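Local coordinates for protein beta-glucoside phosphorylase BglX (Unidentified, PDB 5VQE) that acts on beta-glucosides as a family 3 glycoside phosphorylase, probably cleaving the glucosidic bond with phosphate, and binds 2-deoxy-2-fluoroglucose in its pocket, at residues A[35-40]-A[345-350]; A[307-312]-A[336-341]; A[410-415]-A[444-449]; A[428-433]-A[471-476]. All blocks are in the same frame, centred on the assembly; numbering follows the deposited sequence.

Contact 1: A[35-40]-A[345-350]; sequences GQLICE and EAVARI
Leu-37 lays its CD2 methyl over three side chains of helix 340-356. The closest is Ala-346 CB, 3.8 Å from Leu-37 CD2. Val-347 CG2 and Ile-350 CD1 each lie 4.1 Å from Leu-37 CD2. The side chains of Leu-37 and Val-347 cross at about a right angle. One branch of Leu-37 thus meets one turn of the helix.

Ile-350 makes the closest approach of the contact. Its CG1 stands anti to the carbonyl carbon (chi1 -62°), and the chain beyond it is extended. Its CD1 ends 3.3 Å from the backbone Gln-36 O, a tight methyl-to-carbonyl approach. Its other branch, CG2, lies 3.9 Å from Gln-36 OE1. That amide oxygen is hydrogen-bonded to Lys-354, one turn further along the helix, so it is satisfied beside an apolar neighbour. An alanine at Ile-350 would probably leave a gap beside Leu-37 CD2 and the Gln-36 carbonyl. Gln-36 CB also touches Val-347 CG2, at 4.2 Å.

All five touching residues are buried. The contact joins the chain where helix 30-36 passes into strand 38-42 to helix 340-356. Strand 38-42 runs between strands 61-64 and 316-317 in the parallel sheet of the TIM-barrel-like domain, and Leu-37 also packs on Leu-343 of the same helix.

Contact 2: A[307-312]-A[336-341]; sequences TSIQNG and GLLTHE
The contact joins the C-terminal end of helix 301-310 to the turn that leads into helix 340-356, and Gln-310 spans the two. Its OE1 accepts the backbone N-H of Thr-339 at 2.9 Å, with an angle of 166° at the hydrogen. The donor stands above the carbonyl plane of the amide, 35° out of it. Gln-310 CG is anti to the backbone N (chi1 -174°), and the chain bends at chi2. Its CB passes 3.3 Å from Leu-337 O on the way. A water links the other half of the amide, Gln-310 NE2, to Thr-339 OG1.

Thr-339 is the N-cap of helix 340-356. Its OG1 caps the backbone N of Arg-342, so Gln-310 holds the residue that starts the helix. Helix 301-310 ends in a Schellman motif at Gly-312, and helix 322-335 ends in another at Gly-336, each glycine with positive phi. The guanidinium of Arg-342 reaches back to the carbonyl of Ile-309.

On the buried side, Ile-309 CG2 packs against Leu-338 CD1 at 3.6 Å. The same Leu-338 CD1 lies 3.6 Å from Gln-310 OE1. Leu-338 also rests on Leu-34 of helix 30-36 and on Pro-306. Toward the other end, a second water donates to both Thr-307 OG1 and Leu-337 O, 2.7 Å from the latter.

Contact 3: A[410-415]-A[444-449]; sequences TKRIIL and IVHWFE
Leu-415 and Trp-447 form the apolar centre of this strand pair. They lie side by side, pointing the same way. Leu-415 CG is anti to the backbone N (chi1 -177°), and its CD2 branch comes 3.5 Å from Trp-447 CZ3. Leu-415 CB meets Val-445 CG1 at 3.8 Å, and Ile-413 CG2 continues the row on the same face. Helix 429-441 covers this face through Phe-434 and Leu-438. The indole also stacks on Tyr-427 and makes a cation-pi contact with Lys-435. An alanine at Trp-447 would probably open a gap beside Leu-415 and leave Tyr-427 and Lys-435 without their aromatic partner.

The backbones are joined by five hydrogen bonds. Ile-413 N to Ile-444 O is 2.7 Å, and Leu-415 N to His-446 O is 2.8 Å. The last bond, Phe-448 N to Leu-415 O, is more bent, with 144° at the hydrogen.

The opposite face is more polar. Ile-444 CG2 lies over one face of the Arg-412 guanidinium. Arg-412 NH2 is 3.6 Å from His-446 CE1, with the two planes 32° apart. Arg-412 NE is bonded to Asp-466 O. A water at the in-plane edge of the imidazole links His-446 ND1 to Ile-413 O.

The pair is parallel, and strand 412-419, helix 429-441 and strand 444-447 make a beta-alpha-beta crossover at one edge of the sheet.

Contact 4: A[428-433]-A[471-476]; sequences LSEARL and IYYANF
This is a buried helix-on-sheet packing contact in the C-terminal part of the chain. The first turn of helix 429-441 rests on strand 469-475, an inner strand of the mixed sheet. Tyr-473 carries most of it. Its CG is anti to the backbone N (chi1 -168°), and its ring lies beneath Ala-431. Ala-431 CB sits over the ring centre in a CH-pi contact, 4.1 Å from the centroid of Tyr-473 and 8° off the ring normal. Ala-431 CA also lies over that face, 4.0 Å from Tyr-473 CE2.

The phenol end meets Glu-430. Tyr-473 OH is 3.2 Å from Glu-430 CB, but its hydrogen bond goes to Ser-532. Phe-511 stacks with the same ring.

Leu-428, at the N-cap position, packs nearer the C-terminal end of the strand. Its CD1 touches Asn-475 ND2 at 3.7 Å and Tyr-473 CE1 at 4.2 Å. The two side chains, Leu-428 and Asn-475, cross at a slant. Asn-475 ND2 has a weak bond to Glu-421.

Between these segments the chemistry is van der Waals and CH-pi packing. Tyr-473 OH and Asn-475 ND2 both bond outside the two segments, so the contact rests on close packing, with the Ala-431 methyl set directly on the ring face.

Contacts 1 and 2 lie on one side of the chain's centre, in the TIM-barrel-like domain. Contacts 3 and 4 lie on the other, with centres of contacts 1 and 3 about 57 Å apart. Contacts 1 and 2 share helix 340-356 and touch where Leu-37 and Ala-346 meet Ile-309. Contact 1 is buried and mostly apolar, whereas contact 2 is partly buried and adds a hydrogen bond to a side-chain amide and two bridging waters. Contacts 3 and 4 belong to one sheet; helix 429-441 is part of contact 4 and connects the two strands of contact 3. Contact 3 joins an edge strand by backbone bonds and is partly buried. Contact 4 is buried and packs helix on strand through side chains.

Contact 1: A[35-40]-A[345-350]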
loop_
_atom_site.group_PDB
_atom_site.type_symbol
_atom_site.label_atom_id
_atom_site.label_comp_id
_atom_site.label_asym_id
_atom_site.label_seq_id
_atom_site.Cartn_x
_atom_site.Cartn_y
_atom_site.Cartn_z
ATOM N N GLY A 35 1.497 -27.075 0.237
ATOM C CA GLY A 35 1.315 -26.138 1.334
ATOM C C GLY A 35 2.296 -24.978 1.269
ATOM O O GLY A 35 1.961 -23.846 1.634
ATOM N N GLN A 36 3.524 -25.243 0.818
ATOM C CA GLN A 36 4.510 -24.174 0.661
ATOM C C GLN A 36 4.005 -23.068 -0.260
ATOM O O GLN A 36 4.440 -21.916 -0.141
ATOM C CB GLN A 36 5.821 -24.735 0.107
ATOM C CG GLN A 36 6.685 -25.467 1.121
ATOM C CD GLN A 36 7.129 -24.575 2.257
ATOM O OE1 GLN A 36 7.886 -23.625 2.054
ATOM N NE2 GLN A 36 6.644 -24.861 3.462
ATOM N N LEU A 37 3.113 -23.401 -1.193
ATOM C CA LEU A 37 2.596 -22.417 -2.138
ATOM C C LEU A 37 1.697 -21.380 -1.482
ATOM O O LEU A 37 1.404 -20.360 -2.113
ATOM C CB LEU A 37 1.795 -23.102 -3.241
ATOM C CG LEU A 37 2.461 -24.225 -4.040
ATOM C CD1 LEU A 37 1.452 -24.830 -4.968
ATOM C CD2 LEU A 37 3.648 -23.718 -4.824
ATOM N N ILE A 38 1.226 -21.620 -0.258
ATOM C CA ILE A 38 0.129 -20.850 0.327
ATOM C C ILE A 38 0.670 -19.903 1.389
ATOM O O ILE A 38 1.414 -20.315 2.285
ATOM C CB ILE A 38 -0.946 -21.771 0.932
ATOM C CG1 ILE A 38 -1.608 -22.609 -0.161
ATOM C CG2 ILE A 38 -2.011 -20.946 1.662
ATOM C CD1 ILE A 38 -2.462 -23.756 0.366
ATOM N N CYS A 39 0.283 -18.637 1.293
ATOM C CA CYS A 39 0.422 -17.690 2.390
ATOM C C CYS A 39 -0.925 -17.536 3.081
ATOM O O CYS A 39 -1.933 -17.260 2.421
ATOM C CB CYS A 39 0.905 -16.330 1.892
ATOM S SG CYS A 39 0.972 -15.126 3.208
ATOM N N GLU A 40 -0.937 -17.700 4.401
ATOM C CA GLU A 40 -2.152 -17.565 5.196
ATOM C C GLU A 40 -2.161 -16.250 5.966
ATOM O O GLU A 40 -1.145 -15.842 6.536
ATOM C CB GLU A 40 -2.282 -18.730 6.177
ATOM C CG GLU A 40 -2.817 -19.999 5.562
ATOM C CD GLU A 40 -4.272 -19.861 5.115
ATOM O OE1 GLU A 40 -5.096 -19.312 5.877
ATOM O OE2 GLU A 40 -4.585 -20.280 3.984
ATOM N N GLU A 345 9.314 -26.276 -9.263
ATOM C CA GLU A 345 9.988 -25.032 -9.606
ATOM C C GLU A 345 9.473 -23.879 -8.757
ATOM O O GLU A 345 10.244 -23.015 -8.326
ATOM C CB GLU A 345 9.795 -24.753 -11.095
ATOM C CG GLU A 345 10.601 -23.596 -11.634
ATOM C CD GLU A 345 10.315 -23.337 -13.096
ATOM O OE1 GLU A 345 9.123 -23.352 -13.482
ATOM O OE2 GLU A 345 11.280 -23.134 -13.861
ATOM N N ALA A 346 8.171 -23.859 -8.487
ATOM C CA ALA A 346 7.619 -22.849 -7.592
ATOM C C ALA A 346 8.195 -22.995 -6.190
ATOM O O ALA A 346 8.643 -22.017 -5.582
ATOM C CB ALA A 346 6.095 -22.961 -7.572
ATOM N N VAL A 347 8.191 -24.218 -5.656
ATOM C CA VAL A 347 8.693 -24.438 -4.304
ATOM C C VAL A 347 10.180 -24.139 -4.224
ATOM O O VAL A 347 10.664 -23.648 -3.198
ATOM C CB VAL A 347 8.375 -25.875 -3.853
ATOM C CG1 VAL A 347 9.054 -26.187 -2.535
ATOM C CG2 VAL A 347 6.884 -26.044 -3.726
ATOM N N ALA A 348 10.931 -24.418 -5.289
ATOM C CA ALA A 348 12.350 -24.087 -5.281
ATOM C C ALA A 348 12.560 -22.588 -5.103
ATOM O O ALA A 348 13.469 -22.162 -4.381
ATOM C CB ALA A 348 13.016 -24.567 -6.567
ATOM N N ARG A 349 11.731 -21.768 -5.752
ATOM C CA ARG A 349 11.889 -20.326 -5.616
ATOM C C ARG A 349 11.432 -19.839 -4.246
ATOM O O ARG A 349 11.959 -18.843 -3.739
ATOM C CB ARG A 349 11.127 -19.602 -6.728
ATOM C CG ARG A 349 11.941 -19.406 -7.993
ATOM C CD ARG A 349 11.333 -18.344 -8.884
ATOM N NE ARG A 349 12.218 -17.970 -9.989
ATOM C CZ ARG A 349 12.153 -18.472 -11.223
ATOM N NH1 ARG A 349 11.254 -19.389 -11.537
ATOM N NH2 ARG A 349 12.999 -18.055 -12.150
ATOM N N ILE A 350 10.468 -20.526 -3.633
ATOM C CA ILE A 350 10.047 -20.197 -2.273
ATOM C C ILE A 350 11.150 -20.537 -1.280
ATOM O O ILE A 350 11.567 -19.705 -0.467
ATOM C CB ILE A 350 8.747 -20.946 -1.929
ATOM C CG1 ILE A 350 7.621 -20.504 -2.867
ATOM C CG2 ILE A 350 8.372 -20.723 -0.479
ATOM C CD1 ILE A 350 6.398 -21.366 -2.795
#

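Contact 2: A[307-312]-A[336-341]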
loop_
_atom_site.group_PDB
_atom_site.type_symbol
_atom_site.label_atom_id
_atom_site.label_comp_id
_atom_site.label_asym_id
_atom_site.label_seq_id
_atom_site.Cartn_x
_atom_site.Cartn_y
_atom_site.Cartn_z
ATOM N N THR A 307 -4.203 -23.232 -11.563
ATOM C CA THR A 307 -3.865 -22.564 -12.814
ATOM C C THR A 307 -2.972 -21.356 -12.570
ATOM O O THR A 307 -2.066 -21.084 -13.368
ATOM C CB THR A 307 -5.141 -22.157 -13.555
ATOM O OG1 THR A 307 -5.845 -23.332 -13.989
ATOM C CG2 THR A 307 -4.829 -21.284 -14.766
ATOM N N SER A 308 -3.202 -20.609 -11.485
ATOM C CA SER A 308 -2.298 -19.502 -11.175
ATOM C C SER A 308 -0.866 -20.000 -11.082
ATOM O O SER A 308 0.051 -19.406 -11.660
ATOM C CB SER A 308 -2.698 -18.807 -9.871
ATOM O OG SER A 308 -3.914 -18.107 -10.008
ATOM N N ILE A 309 -0.658 -21.109 -10.369
ATOM C CA ILE A 309 0.690 -21.643 -10.205
ATOM C C ILE A 309 1.232 -22.135 -11.539
ATOM O O ILE A 309 2.373 -21.836 -11.910
ATOM C CB ILE A 309 0.707 -22.762 -9.149
ATOM C CG1 ILE A 309 0.134 -22.267 -7.813
ATOM C CG2 ILE A 309 2.117 -23.274 -8.954
ATOM C CD1 ILE A 309 0.849 -21.052 -7.227
ATOM N N GLN A 310 0.429 -22.911 -12.271
ATOM C CA GLN A 310 0.870 -23.420 -13.564
ATOM C C GLN A 310 1.267 -22.283 -14.498
ATOM O O GLN A 310 2.224 -22.413 -15.272
ATOM C CB GLN A 310 -0.225 -24.271 -14.202
ATOM C CG GLN A 310 0.202 -24.964 -15.504
ATOM C CD GLN A 310 1.351 -25.923 -15.314
ATOM O OE1 GLN A 310 1.520 -26.517 -14.245
ATOM N NE2 GLN A 310 2.154 -26.084 -16.354
ATOM N N ASN A 311 0.548 -21.163 -14.445
ATOM C CA ASN A 311 0.775 -20.080 -15.389
ATOM C C ASN A 311 1.841 -19.094 -14.930
ATOM O O ASN A 311 2.086 -18.104 -15.629
ATOM C CB ASN A 311 -0.544 -19.352 -15.672
ATOM C CG ASN A 311 -1.483 -20.176 -16.541
ATOM O OD1 ASN A 311 -1.163 -21.301 -16.914
ATOM N ND2 ASN A 311 -2.648 -19.625 -16.858
ATOM N N GLY A 312 2.490 -19.336 -13.791
ATOM C CA GLY A 312 3.688 -18.587 -13.463
ATOM C C GLY A 312 3.785 -18.030 -12.059
ATOM O O GLY A 312 4.850 -17.547 -11.663
ATOM N N GLY A 336 -3.501 -32.853 -13.529
ATOM C CA GLY A 336 -2.685 -32.198 -14.536
ATOM C C GLY A 336 -2.966 -30.729 -14.797
ATOM O O GLY A 336 -2.372 -30.164 -15.723
ATOM N N LEU A 337 -3.858 -30.086 -14.041
ATOM C CA LEU A 337 -3.947 -28.630 -14.130
ATOM C C LEU A 337 -2.663 -27.976 -13.647
ATOM O O LEU A 337 -2.296 -26.887 -14.109
ATOM C CB LEU A 337 -5.130 -28.111 -13.313
ATOM C CG LEU A 337 -6.453 -27.933 -14.054
ATOM C CD1 LEU A 337 -6.752 -29.084 -14.997
ATOM C CD2 LEU A 337 -7.555 -27.786 -13.029
ATOM N N LEU A 338 -1.980 -28.619 -12.711
ATOM C CA LEU A 338 -0.679 -28.191 -12.226
ATOM C C LEU A 338 0.271 -29.363 -12.394
ATOM O O LEU A 338 -0.028 -30.473 -11.940
ATOM C CB LEU A 338 -0.751 -27.769 -10.757
ATOM C CG LEU A 338 0.580 -27.539 -10.034
ATOM C CD1 LEU A 338 1.345 -26.392 -10.659
ATOM C CD2 LEU A 338 0.340 -27.271 -8.566
ATOM N N THR A 339 1.391 -29.133 -13.059
ATOM C CA THR A 339 2.344 -30.211 -13.264
ATOM C C THR A 339 3.264 -30.351 -12.057
ATOM O O THR A 339 3.536 -29.386 -11.334
ATOM C CB THR A 339 3.174 -29.972 -14.526
ATOM O OG1 THR A 339 4.030 -28.845 -14.331
ATOM C CG2 THR A 339 2.265 -29.719 -15.722
ATOM N N HIS A 340 3.722 -31.583 -11.831
ATOM C CA HIS A 340 4.693 -31.835 -10.772
ATOM C C HIS A 340 5.980 -31.068 -11.010
ATOM O O HIS A 340 6.671 -30.698 -10.054
ATOM C CB HIS A 340 4.995 -33.332 -10.676
ATOM C CG HIS A 340 3.871 -34.133 -10.105
ATOM N ND1 HIS A 340 3.844 -34.537 -8.788
ATOM C CD2 HIS A 340 2.728 -34.586 -10.663
ATOM C CE1 HIS A 340 2.733 -35.215 -8.563
ATOM N NE2 HIS A 340 2.038 -35.259 -9.684
ATOM N N GLU A 341 6.316 -30.825 -12.275
ATOM C CA GLU A 341 7.556 -30.136 -12.599
ATOM C C GLU A 341 7.448 -28.646 -12.287
ATOM O O GLU A 341 8.400 -28.030 -11.788
ATOM C CB GLU A 341 7.897 -30.380 -14.070
ATOM C CG GLU A 341 8.309 -31.839 -14.382
ATOM C CD GLU A 341 7.135 -32.818 -14.570
ATOM O OE1 GLU A 341 5.955 -32.395 -14.624
ATOM O OE2 GLU A 341 7.407 -34.034 -14.669
HETATM O O HOH W 1 -3.790 -25.094 -15.486
HETATM O O HOH W 2 4.917 -27.613 -16.744
#

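Contact 3: A[410-415]-A[444-449]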
loop_
_atom_site.group_PDB
_atom_site.type_symbol
_atom_site.label_atom_id
_atom_site.label_comp_id
_atom_site.label_asym_id
_atom_site.label_seq_id
_atom_site.Cartn_x
_atom_site.Cartn_y
_atom_site.Cartn_z
ATOM N N THR A 410 -8.511 36.901 11.313
ATOM C CA THR A 410 -9.704 36.044 11.294
ATOM C C THR A 410 -9.815 35.341 12.653
ATOM O O THR A 410 -9.319 34.226 12.837
ATOM C CB THR A 410 -9.649 35.037 10.147
ATOM O OG1 THR A 410 -8.487 34.207 10.277
ATOM C CG2 THR A 410 -9.615 35.739 8.789
ATOM N N LYS A 411 -10.514 35.984 13.592
ATOM C CA LYS A 411 -10.584 35.448 14.951
ATOM C C LYS A 411 -11.448 34.191 15.016
ATOM O O LYS A 411 -11.062 33.196 15.641
ATOM C CB LYS A 411 -11.117 36.516 15.911
ATOM C CG LYS A 411 -11.266 36.060 17.361
ATOM C CD LYS A 411 -9.928 35.743 18.038
ATOM C CE LYS A 411 -8.969 36.922 17.984
ATOM N NZ LYS A 411 -9.637 38.234 18.266
ATOM N N ARG A 412 -12.630 34.219 14.403
ATOM C CA ARG A 412 -13.612 33.154 14.575
ATOM C C ARG A 412 -13.571 32.205 13.380
ATOM O O ARG A 412 -13.753 32.627 12.234
ATOM C CB ARG A 412 -15.008 33.741 14.768
ATOM C CG ARG A 412 -15.124 34.608 16.017
ATOM C CD ARG A 412 -16.559 35.055 16.258
ATOM N NE ARG A 412 -17.428 33.916 16.538
ATOM C CZ ARG A 412 -17.633 33.395 17.743
ATOM N NH1 ARG A 412 -17.038 33.911 18.814
ATOM N NH2 ARG A 412 -18.433 32.348 17.874
ATOM N N ILE A 413 -13.339 30.927 13.657
ATOM C CA ILE A 413 -13.160 29.908 12.632
ATOM C C ILE A 413 -14.219 28.833 12.830
ATOM O O ILE A 413 -14.466 28.391 13.957
ATOM C CB ILE A 413 -11.746 29.289 12.686
ATOM C CG1 ILE A 413 -10.697 30.321 12.273
ATOM C CG2 ILE A 413 -11.662 28.049 11.789
ATOM C CD1 ILE A 413 -9.268 29.846 12.453
ATOM N N ILE A 414 -14.835 28.409 11.733
ATOM C CA ILE A 414 -15.669 27.215 11.718
ATOM C C ILE A 414 -14.863 26.120 11.046
ATOM O O ILE A 414 -14.427 26.279 9.899
ATOM C CB ILE A 414 -17.003 27.448 10.990
ATOM C CG1 ILE A 414 -17.907 28.376 11.806
ATOM C CG2 ILE A 414 -17.716 26.121 10.764
ATOM C CD1 ILE A 414 -19.213 28.763 11.080
ATOM N N LEU A 415 -14.671 25.009 11.752
ATOM C CA LEU A 415 -13.881 23.888 11.263
ATOM C C LEU A 415 -14.835 22.803 10.785
ATOM O O LEU A 415 -15.700 22.355 11.544
ATOM C CB LEU A 415 -12.959 23.347 12.355
ATOM C CG LEU A 415 -12.001 22.208 11.980
ATOM C CD1 LEU A 415 -11.094 22.615 10.834
ATOM C CD2 LEU A 415 -11.170 21.795 13.197
ATOM N N ILE A 444 -10.568 31.359 17.905
ATOM C CA ILE A 444 -11.782 30.732 18.408
ATOM C C ILE A 444 -12.298 29.808 17.316
ATOM O O ILE A 444 -12.489 30.237 16.172
ATOM C CB ILE A 444 -12.829 31.785 18.803
ATOM C CG1 ILE A 444 -12.330 32.570 20.019
ATOM C CG2 ILE A 444 -14.169 31.128 19.091
ATOM C CD1 ILE A 444 -13.187 33.749 20.385
ATOM N N VAL A 445 -12.490 28.537 17.653
ATOM C CA VAL A 445 -12.778 27.504 16.662
ATOM C C VAL A 445 -13.955 26.671 17.137
ATOM O O VAL A 445 -13.880 26.031 18.193
ATOM C CB VAL A 445 -11.563 26.598 16.406
ATOM C CG1 VAL A 445 -11.839 25.665 15.213
ATOM C CG2 VAL A 445 -10.325 27.429 16.146
ATOM N N HIS A 446 -15.032 26.661 16.348
ATOM C CA HIS A 446 -16.160 25.770 16.565
ATOM C C HIS A 446 -16.265 24.784 15.412
ATOM O O HIS A 446 -15.909 25.096 14.271
ATOM C CB HIS A 446 -17.487 26.532 16.668
ATOM C CG HIS A 446 -17.606 27.396 17.882
ATOM N ND1 HIS A 446 -17.081 28.668 17.944
ATOM C CD2 HIS A 446 -18.198 27.174 19.078
ATOM C CE1 HIS A 446 -17.344 29.192 19.129
ATOM N NE2 HIS A 446 -18.019 28.305 19.835
ATOM N N TRP A 447 -16.753 23.589 15.719
ATOM C CA TRP A 447 -17.097 22.639 14.672
ATOM C C TRP A 447 -18.338 23.120 13.923
ATOM O O TRP A 447 -19.205 23.791 14.488
ATOM C CB TRP A 447 -17.390 21.259 15.251
ATOM C CG TRP A 447 -16.291 20.571 16.028
ATOM C CD1 TRP A 447 -16.266 20.347 17.376
ATOM C CD2 TRP A 447 -15.104 19.962 15.501
ATOM N NE1 TRP A 447 -15.130 19.655 17.722
ATOM C CE2 TRP A 447 -14.401 19.405 16.591
ATOM C CE3 TRP A 447 -14.560 19.845 14.221
ATOM C CZ2 TRP A 447 -13.186 18.746 16.438
ATOM C CZ3 TRP A 447 -13.351 19.188 14.071
ATOM C CH2 TRP A 447 -12.678 18.649 15.173
ATOM N N PHE A 448 -18.431 22.735 12.647
ATOM C CA PHE A 448 -19.607 23.060 11.843
ATOM C C PHE A 448 -20.893 22.679 12.555
ATOM O O PHE A 448 -21.897 23.396 12.480
ATOM C CB PHE A 448 -19.533 22.329 10.506
ATOM C CG PHE A 448 -20.666 22.651 9.569
ATOM C CD1 PHE A 448 -21.744 21.790 9.438
ATOM C CD2 PHE A 448 -20.650 23.810 8.818
ATOM C CE1 PHE A 448 -22.788 22.084 8.571
ATOM C CE2 PHE A 448 -21.688 24.113 7.959
ATOM C CZ PHE A 448 -22.758 23.244 7.833
ATOM N N GLU A 449 -20.885 21.531 13.230
ATOM C CA GLU A 449 -22.084 20.999 13.849
ATOM C C GLU A 449 -22.545 21.827 15.044
ATOM O O GLU A 449 -23.700 21.686 15.461
ATOM C CB GLU A 449 -21.828 19.546 14.271
ATOM C CG GLU A 449 -21.653 18.553 13.093
ATOM C CD GLU A 449 -20.356 18.738 12.296
ATOM O OE1 GLU A 449 -19.319 19.130 12.879
ATOM O OE2 GLU A 449 -20.378 18.486 11.069
HETATM O O HOH W 3 -15.816 30.084 15.873
HETATM O O HOH W 4 -17.152 19.363 11.178
#

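Contact 4: A[428-433]-A[471-476]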
loop_
_atom_site.group_PDB
_atom_site.type_symbol
_atom_site.label_atom_id
_atom_site.label_comp_id
_atom_site.label_asym_id
_atom_site.label_seq_id
_atom_site.Cartn_x
_atom_site.Cartn_y
_atom_site.Cartn_z
ATOM N N LEU A 428 -12.292 12.839 13.930
ATOM C CA LEU A 428 -10.975 12.229 13.844
ATOM C C LEU A 428 -10.059 12.774 14.930
ATOM O O LEU A 428 -10.044 13.977 15.210
ATOM C CB LEU A 428 -10.359 12.511 12.475
ATOM C CG LEU A 428 -11.099 11.985 11.253
ATOM C CD1 LEU A 428 -10.624 12.715 10.006
ATOM C CD2 LEU A 428 -10.878 10.498 11.105
ATOM N N SER A 429 -9.272 11.883 15.535
ATOM C CA SER A 429 -8.293 12.322 16.520
ATOM C C SER A 429 -7.395 13.415 15.951
ATOM O O SER A 429 -7.072 14.391 16.637
ATOM C CB SER A 429 -7.463 11.127 16.988
ATOM O OG SER A 429 -6.507 11.528 17.952
ATOM N N GLU A 430 -7.000 13.289 14.683
ATOM C CA GLU A 430 -6.080 14.267 14.117
ATOM C C GLU A 430 -6.761 15.610 13.882
ATOM O O GLU A 430 -6.100 16.655 13.937
ATOM C CB GLU A 430 -5.486 13.731 12.817
ATOM C CG GLU A 430 -4.457 12.633 13.018
ATOM C CD GLU A 430 -5.070 11.314 13.417
ATOM O OE1 GLU A 430 -6.269 11.089 13.140
ATOM O OE2 GLU A 430 -4.345 10.501 14.021
ATOM N N ALA A 431 -8.069 15.606 13.610
ATOM C CA ALA A 431 -8.790 16.866 13.468
ATOM C C ALA A 431 -9.018 17.524 14.823
ATOM O O ALA A 431 -9.013 18.757 14.914
ATOM C CB ALA A 431 -10.120 16.650 12.750
ATOM N N ARG A 432 -9.229 16.726 15.877
ATOM C CA ARG A 432 -9.286 17.279 17.229
ATOM C C ARG A 432 -7.968 17.951 17.588
ATOM O O ARG A 432 -7.946 19.071 18.114
ATOM C CB ARG A 432 -9.605 16.182 18.245
ATOM C CG ARG A 432 -11.034 15.656 18.215
ATOM C CD ARG A 432 -11.293 14.770 19.441
ATOM N NE ARG A 432 -12.582 14.083 19.389
ATOM C CZ ARG A 432 -13.750 14.621 19.740
ATOM N NH1 ARG A 432 -13.819 15.878 20.168
ATOM N NH2 ARG A 432 -14.859 13.897 19.658
ATOM N N LEU A 433 -6.850 17.279 17.303
ATOM C CA LEU A 433 -5.546 17.890 17.537
ATOM C C LEU A 433 -5.430 19.207 16.788
ATOM O O LEU A 433 -5.058 20.237 17.369
ATOM C CB LEU A 433 -4.430 16.929 17.116
ATOM C CG LEU A 433 -3.013 17.507 17.232
ATOM C CD1 LEU A 433 -2.671 17.821 18.693
ATOM C CD2 LEU A 433 -1.984 16.570 16.613
ATOM N N ILE A 471 -12.527 26.632 7.681
ATOM C CA ILE A 471 -11.431 25.717 7.379
ATOM C C ILE A 471 -11.999 24.317 7.211
ATOM O O ILE A 471 -12.758 23.847 8.066
ATOM C CB ILE A 471 -10.341 25.720 8.466
ATOM C CG1 ILE A 471 -9.770 27.133 8.638
ATOM C CG2 ILE A 471 -9.228 24.732 8.067
ATOM C CD1 ILE A 471 -8.579 27.217 9.590
ATOM N N TYR A 472 -11.616 23.647 6.119
ATOM C CA TYR A 472 -12.007 22.261 5.864
ATOM C C TYR A 472 -10.855 21.300 6.146
ATOM O O TYR A 472 -9.729 21.515 5.685
ATOM C CB TYR A 472 -12.484 22.090 4.420
ATOM C CG TYR A 472 -13.872 22.637 4.217
ATOM C CD1 TYR A 472 -14.089 23.996 4.103
ATOM C CD2 TYR A 472 -14.968 21.794 4.179
ATOM C CE1 TYR A 472 -15.357 24.504 3.943
ATOM C CE2 TYR A 472 -16.243 22.294 4.017
ATOM C CZ TYR A 472 -16.428 23.651 3.898
ATOM O OH TYR A 472 -17.698 24.164 3.743
ATOM N N TYR A 473 -11.144 20.242 6.912
ATOM C CA TYR A 473 -10.213 19.144 7.164
ATOM C C TYR A 473 -10.776 17.925 6.439
ATOM O O TYR A 473 -11.730 17.301 6.910
ATOM C CB TYR A 473 -10.059 18.889 8.660
ATOM C CG TYR A 473 -8.921 17.967 9.035
ATOM C CD1 TYR A 473 -8.960 16.609 8.724
ATOM C CD2 TYR A 473 -7.812 18.453 9.719
ATOM C CE1 TYR A 473 -7.919 15.765 9.074
ATOM C CE2 TYR A 473 -6.771 17.620 10.073
ATOM C CZ TYR A 473 -6.822 16.282 9.747
ATOM O OH TYR A 473 -5.780 15.463 10.106
ATOM N N ALA A 474 -10.189 17.591 5.292
ATOM C CA ALA A 474 -10.677 16.519 4.436
ATOM C C ALA A 474 -9.748 15.317 4.542
ATOM O O ALA A 474 -8.548 15.431 4.268
ATOM C CB ALA A 474 -10.775 16.986 2.985
ATOM N N ASN A 475 -10.310 14.160 4.926
ATOM C CA ASN A 475 -9.557 12.905 5.025
ATOM C C ASN A 475 -10.391 11.792 4.385
ATOM O O ASN A 475 -11.121 11.073 5.067
ATOM C CB ASN A 475 -9.219 12.577 6.479
ATOM C CG ASN A 475 -8.477 11.267 6.622
ATOM O OD1 ASN A 475 -7.639 10.928 5.792
ATOM N ND2 ASN A 475 -8.784 10.522 7.675
ATOM N N PHE A 476 -10.280 11.647 3.065
ATOM C CA PHE A 476 -10.928 10.554 2.339
ATOM C C PHE A 476 -9.852 9.543 1.966
ATOM O O PHE A 476 -9.125 9.717 0.983
ATOM C CB PHE A 476 -11.703 11.086 1.140
ATOM C CG PHE A 476 -13.000 11.726 1.539
ATOM C CD1 PHE A 476 -14.189 11.018 1.469
ATOM C CD2 PHE A 476 -13.018 13.010 2.063
ATOM C CE1 PHE A 476 -15.385 11.600 1.874
ATOM C CE2 PHE A 476 -14.212 13.594 2.475
ATOM C CZ PHE A 476 -15.392 12.884 2.381
#